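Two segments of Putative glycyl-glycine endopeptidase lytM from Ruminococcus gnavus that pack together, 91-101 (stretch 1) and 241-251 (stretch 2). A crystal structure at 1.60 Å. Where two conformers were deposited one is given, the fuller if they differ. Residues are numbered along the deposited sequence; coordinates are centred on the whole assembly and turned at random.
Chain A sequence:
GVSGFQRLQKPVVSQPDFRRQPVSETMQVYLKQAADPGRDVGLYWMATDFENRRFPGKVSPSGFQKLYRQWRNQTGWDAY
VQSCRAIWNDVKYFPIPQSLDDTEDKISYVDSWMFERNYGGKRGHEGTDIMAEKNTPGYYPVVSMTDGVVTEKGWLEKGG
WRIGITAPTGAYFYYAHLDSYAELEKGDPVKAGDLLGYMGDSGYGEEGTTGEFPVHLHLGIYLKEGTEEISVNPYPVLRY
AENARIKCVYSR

Stretch 1 91-101: VKYFPIPQSLD
Stretch 2 (241-251) AENARIKCVYS

The two stretches bury 1107 Å² between them and run parallel where they pair as strands. Register follows from the nearest CA pairs: Tyr 93 with Ala 244 at 5.1 Å, Pro 97 with Ile 246 at 4.8 Å, Gln 98 with Lys 247 at 5.0 Å, Leu 100 with Val 249 at 5.0 Å. Phe 94 CA, nearest Ala 241 CA at 5.0 Å, steps back along stretch 2, evidence of a turn there. True strand pairing covers Gln 98-Lys 247 and Ser 99-Cys 248. Its ladder alternates as parallel strands require: Gln 98 N donates to Ile 246 O (2.7 Å, 149°), Cys 248 N to Gln 98 O (3.0 Å, 155°), and Leu 100 N to Cys 248 O (2.7 Å, 163°). Gln 98 (phi/psi -92/151) and Lys 247 (-96/128; m, t, t, t, its end leading away) place their side chains on one face, Ser 99 (chi1 t) and Cys 248 on the other.

Upstream, a type I turn from Ala 241 to Ala 244 is closed by Ala 244 N to Ala 241 O (2.9 Å). Ala 244 O then accepts from Phe 94 N (2.9 Å, 154°). Phe 94, chi1 t and chi2 76°, points its CA-to-CB bond toward stretch 2, with CB 3.3 Å from Ala 241 O and 3.8 Å from Arg 245 CG; its CD1 is 3.9 Å from Glu 242 CA. Tyr 93, chi1 m and chi2 -67°, starts sideways, but its ring reaches Ile 246 (t, t), whose CB sits over the face, 4.0 Å from the Tyr 93 ring centroid and 19° off the normal, a CH-pi contact.

Pro 97, which has no amide hydrogen to donate, meets stretch 2 through its carbonyl, its ring and its CA, which is 3.2 Å from Ile 246 O. Arg 245 (m, t, p, chi4 -175°) presents the edge of its guanidinium to two successive carbonyls: NE donates to Ile 96 O (2.9 Å, 155°) and NH2 to Pro 97 O (2.9 Å, 139°). Pro 97 O also accepts from Tyr 250 OH at 2.7 Å. Pro 97 CB packs 3.5 Å from Cys 248 SG (chi1 m) and 3.8 Å from Ile 246 CG2. Gln 98, chi1 p, chi2 t and chi3 -62°, brings NE2 back to Arg 245 O (3.1 Å, 161°), while its CA lies over the guanidinium face.

One water bridges the two stretches between the Phe 94 N to Ala 244 O and Gln 98 N to Ile 246 O bonds, where no direct backbone hydrogen bond joins them, donating to Phe 94 O (2.7 Å) and weakly to Ile 96 O (2.9 Å), and accepting from Ile 246 N (2.9 Å).

At the far end, Asp 101 (chi1 35°, chi2 -6°) spans two consecutive amides: Tyr 250 N donates to OD1 of Asp 101 (3.0 Å, 165°) and Ser 251 N to its OD2 (3.1 Å, 162°). Tyr 250, chi1 m and chi2 38°, receives Ser 99 CB over its ring, 4.2 Å from the centroid. Leu 100 (m, t) points toward stretch 2, its CG 3.8 Å from Lys 247 CB and its CB 4.0 Å from Val 249 CG2 (chi1 t).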

# COMPACT_ATOMS: atom_id res chain seq x y z
N VAL A 91 0.02 -20.61 9.09
CA VAL A 91 -0.50 -19.31 9.48
C VAL A 91 -1.83 -19.48 10.17
O VAL A 91 -2.84 -19.86 9.54
CB VAL A 91 -0.61 -18.39 8.25
CG1 VAL A 91 -1.33 -17.06 8.57
CG2 VAL A 91 0.87 -18.11 7.71
N LYS A 92 -1.83 -19.16 11.46
CA LYS A 92 -3.04 -19.16 12.31
C LYS A 92 -3.60 -17.75 12.50
O LYS A 92 -4.81 -17.58 12.58
CB LYS A 92 -2.66 -19.73 13.70
CG LYS A 92 -3.83 -19.83 14.65
CD LYS A 92 -3.55 -20.63 15.92
CE LYS A 92 -4.83 -20.69 16.75
NZ LYS A 92 -4.50 -21.21 18.11
N TYR A 93 -2.73 -16.74 12.53
CA TYR A 93 -3.14 -15.36 12.78
C TYR A 93 -2.45 -14.35 11.85
O TYR A 93 -1.31 -14.55 11.40
CB TYR A 93 -2.79 -14.99 14.22
CG TYR A 93 -3.56 -15.65 15.30
CD1 TYR A 93 -4.92 -15.40 15.46
CD2 TYR A 93 -2.93 -16.49 16.23
CE1 TYR A 93 -5.64 -15.98 16.48
CE2 TYR A 93 -3.63 -17.06 17.26
CZ TYR A 93 -4.98 -16.82 17.38
OH TYR A 93 -5.71 -17.35 18.45
N PHE A 94 -3.19 -13.28 11.56
CA PHE A 94 -2.63 -12.05 11.01
C PHE A 94 -1.62 -11.52 12.06
O PHE A 94 -1.78 -11.77 13.25
CB PHE A 94 -3.79 -11.07 10.84
CG PHE A 94 -3.46 -9.87 9.99
CD1 PHE A 94 -3.39 -9.99 8.61
CD2 PHE A 94 -3.29 -8.62 10.57
CE1 PHE A 94 -3.08 -8.91 7.83
CE2 PHE A 94 -2.98 -7.50 9.79
CZ PHE A 94 -2.86 -7.65 8.43
N PRO A 95 -0.55 -10.81 11.64
CA PRO A 95 0.47 -10.39 12.60
C PRO A 95 0.12 -9.22 13.52
O PRO A 95 0.85 -8.98 14.48
CB PRO A 95 1.63 -10.02 11.68
CG PRO A 95 0.97 -9.58 10.42
CD PRO A 95 -0.14 -10.56 10.26
N ILE A 96 -0.97 -8.51 13.23
CA ILE A 96 -1.37 -7.36 14.05
C ILE A 96 -2.69 -7.71 14.76
O ILE A 96 -3.68 -8.03 14.09
CB ILE A 96 -1.57 -6.09 13.26
CG1 ILE A 96 -0.39 -5.82 12.32
CG2 ILE A 96 -1.73 -4.88 14.25
CD1 ILE A 96 1.00 -5.83 12.96
N PRO A 97 -2.69 -7.66 16.10
CA PRO A 97 -3.92 -7.94 16.82
C PRO A 97 -4.99 -6.90 16.60
O PRO A 97 -4.68 -5.77 16.18
CB PRO A 97 -3.48 -7.92 18.31
CG PRO A 97 -2.06 -8.15 18.31
CD PRO A 97 -1.55 -7.50 17.02
N GLN A 98 -6.24 -7.28 16.88
CA GLN A 98 -7.33 -6.29 16.95
C GLN A 98 -7.43 -5.83 18.41
O GLN A 98 -7.12 -6.57 19.36
CB GLN A 98 -8.65 -6.85 16.43
CG GLN A 98 -9.12 -8.14 17.07
CD GLN A 98 -10.52 -8.55 16.57
OE1 GLN A 98 -11.49 -7.83 16.79
NE2 GLN A 98 -10.62 -9.73 15.93
N SER A 99 -7.87 -4.59 18.59
CA SER A 99 -7.99 -3.99 19.91
C SER A 99 -9.27 -4.43 20.65
O SER A 99 -10.36 -4.35 20.10
CB SER A 99 -7.95 -2.46 19.81
OG SER A 99 -8.14 -1.86 21.08
N LEU A 100 -9.11 -4.92 21.88
CA LEU A 100 -10.25 -5.25 22.77
C LEU A 100 -10.81 -3.97 23.38
O LEU A 100 -12.01 -3.87 23.60
CB LEU A 100 -9.83 -6.19 23.91
CG LEU A 100 -9.83 -7.68 23.58
CD1 LEU A 100 -9.11 -8.49 24.68
CD2 LEU A 100 -11.26 -8.20 23.35
N ASP A 101 -9.91 -3.04 23.70
CA ASP A 101 -10.29 -1.72 24.22
C ASP A 101 -10.81 -0.84 23.06
O ASP A 101 -10.63 -1.19 21.89
CB ASP A 101 -9.14 -1.06 25.06
CG ASP A 101 -7.68 -1.35 24.55
OD1 ASP A 101 -7.43 -2.15 23.60
OD2 ASP A 101 -6.74 -0.78 25.15
N ALA A 241 -5.38 -14.47 6.06
CA ALA A 241 -5.40 -14.35 7.51
C ALA A 241 -6.03 -13.06 8.03
O ALA A 241 -6.07 -12.87 9.24
CB ALA A 241 -3.97 -14.44 8.03
N GLU A 242 -6.55 -12.21 7.13
CA GLU A 242 -7.04 -10.87 7.47
C GLU A 242 -8.06 -10.86 8.59
O GLU A 242 -8.00 -10.01 9.48
CB GLU A 242 -7.64 -10.19 6.21
CG GLU A 242 -8.95 -10.78 5.69
CD GLU A 242 -9.23 -10.45 4.22
OE1 GLU A 242 -8.60 -9.49 3.69
OE2 GLU A 242 -10.06 -11.17 3.61
N ASN A 243 -8.99 -11.81 8.54
CA ASN A 243 -10.09 -11.93 9.51
C ASN A 243 -9.73 -12.81 10.69
O ASN A 243 -10.60 -13.12 11.50
CB ASN A 243 -11.37 -12.43 8.84
CG ASN A 243 -11.90 -11.45 7.83
OD1 ASN A 243 -11.76 -10.23 8.01
ND2 ASN A 243 -12.49 -11.97 6.76
N ALA A 244 -8.46 -13.19 10.81
CA ALA A 244 -7.94 -13.97 11.93
C ALA A 244 -7.01 -13.09 12.76
O ALA A 244 -5.80 -13.31 12.85
CB ALA A 244 -7.23 -15.23 11.44
N ARG A 245 -7.57 -12.05 13.34
CA ARG A 245 -6.80 -11.15 14.20
C ARG A 245 -7.03 -11.53 15.66
O ARG A 245 -8.17 -11.61 16.13
CB ARG A 245 -7.17 -9.70 13.91
CG ARG A 245 -6.60 -9.28 12.57
CD ARG A 245 -6.89 -7.84 12.19
NE ARG A 245 -6.11 -6.87 12.96
CZ ARG A 245 -6.26 -5.54 12.88
NH1 ARG A 245 -7.16 -5.01 12.06
NH2 ARG A 245 -5.49 -4.75 13.63
N ILE A 246 -5.95 -11.81 16.37
CA ILE A 246 -6.03 -12.11 17.80
C ILE A 246 -6.48 -10.84 18.55
O ILE A 246 -6.21 -9.72 18.09
CB ILE A 246 -4.71 -12.74 18.30
CG1 ILE A 246 -4.95 -13.51 19.59
CG2 ILE A 246 -3.68 -11.69 18.48
CD1 ILE A 246 -3.72 -14.26 20.03
N LYS A 247 -7.27 -11.00 19.60
CA LYS A 247 -7.84 -9.89 20.35
C LYS A 247 -6.96 -9.60 21.55
O LYS A 247 -6.63 -10.51 22.32
CB LYS A 247 -9.24 -10.25 20.83
CG LYS A 247 -10.26 -10.37 19.71
CD LYS A 247 -11.57 -10.98 20.23
CE LYS A 247 -12.63 -11.03 19.12
NZ LYS A 247 -13.83 -11.90 19.42
N CYS A 248 -6.57 -8.34 21.70
CA CYS A 248 -5.59 -7.88 22.71
C CYS A 248 -6.02 -6.53 23.26
O CYS A 248 -6.59 -5.74 22.52
CB CYS A 248 -4.19 -7.69 22.07
SG CYS A 248 -3.34 -9.17 21.60
N VAL A 249 -5.71 -6.25 24.53
CA VAL A 249 -5.84 -4.90 25.07
C VAL A 249 -4.55 -4.19 24.68
O VAL A 249 -3.47 -4.66 25.05
CB VAL A 249 -5.99 -4.92 26.59
CG1 VAL A 249 -6.01 -3.48 27.10
CG2 VAL A 249 -7.27 -5.68 26.98
N TYR A 250 -4.65 -3.11 23.91
CA TYR A 250 -3.44 -2.38 23.45
C TYR A 250 -2.80 -1.52 24.56
O TYR A 250 -1.57 -1.48 24.71
CB TYR A 250 -3.78 -1.45 22.30
CG TYR A 250 -3.76 -2.03 20.90
CD1 TYR A 250 -4.22 -3.32 20.62
CD2 TYR A 250 -3.34 -1.23 19.84
CE1 TYR A 250 -4.22 -3.80 19.31
CE2 TYR A 250 -3.34 -1.68 18.54
CZ TYR A 250 -3.78 -2.96 18.26
OH TYR A 250 -3.73 -3.40 16.95
N SER A 251 -3.65 -0.80 25.30
CA SER A 251 -3.21 0.29 26.21
C SER A 251 -3.42 -0.08 27.65
O SER A 251 -4.53 -0.40 28.05
CB SER A 251 -3.99 1.58 25.89
O HOH W 1 -3.66 -10.83 14.93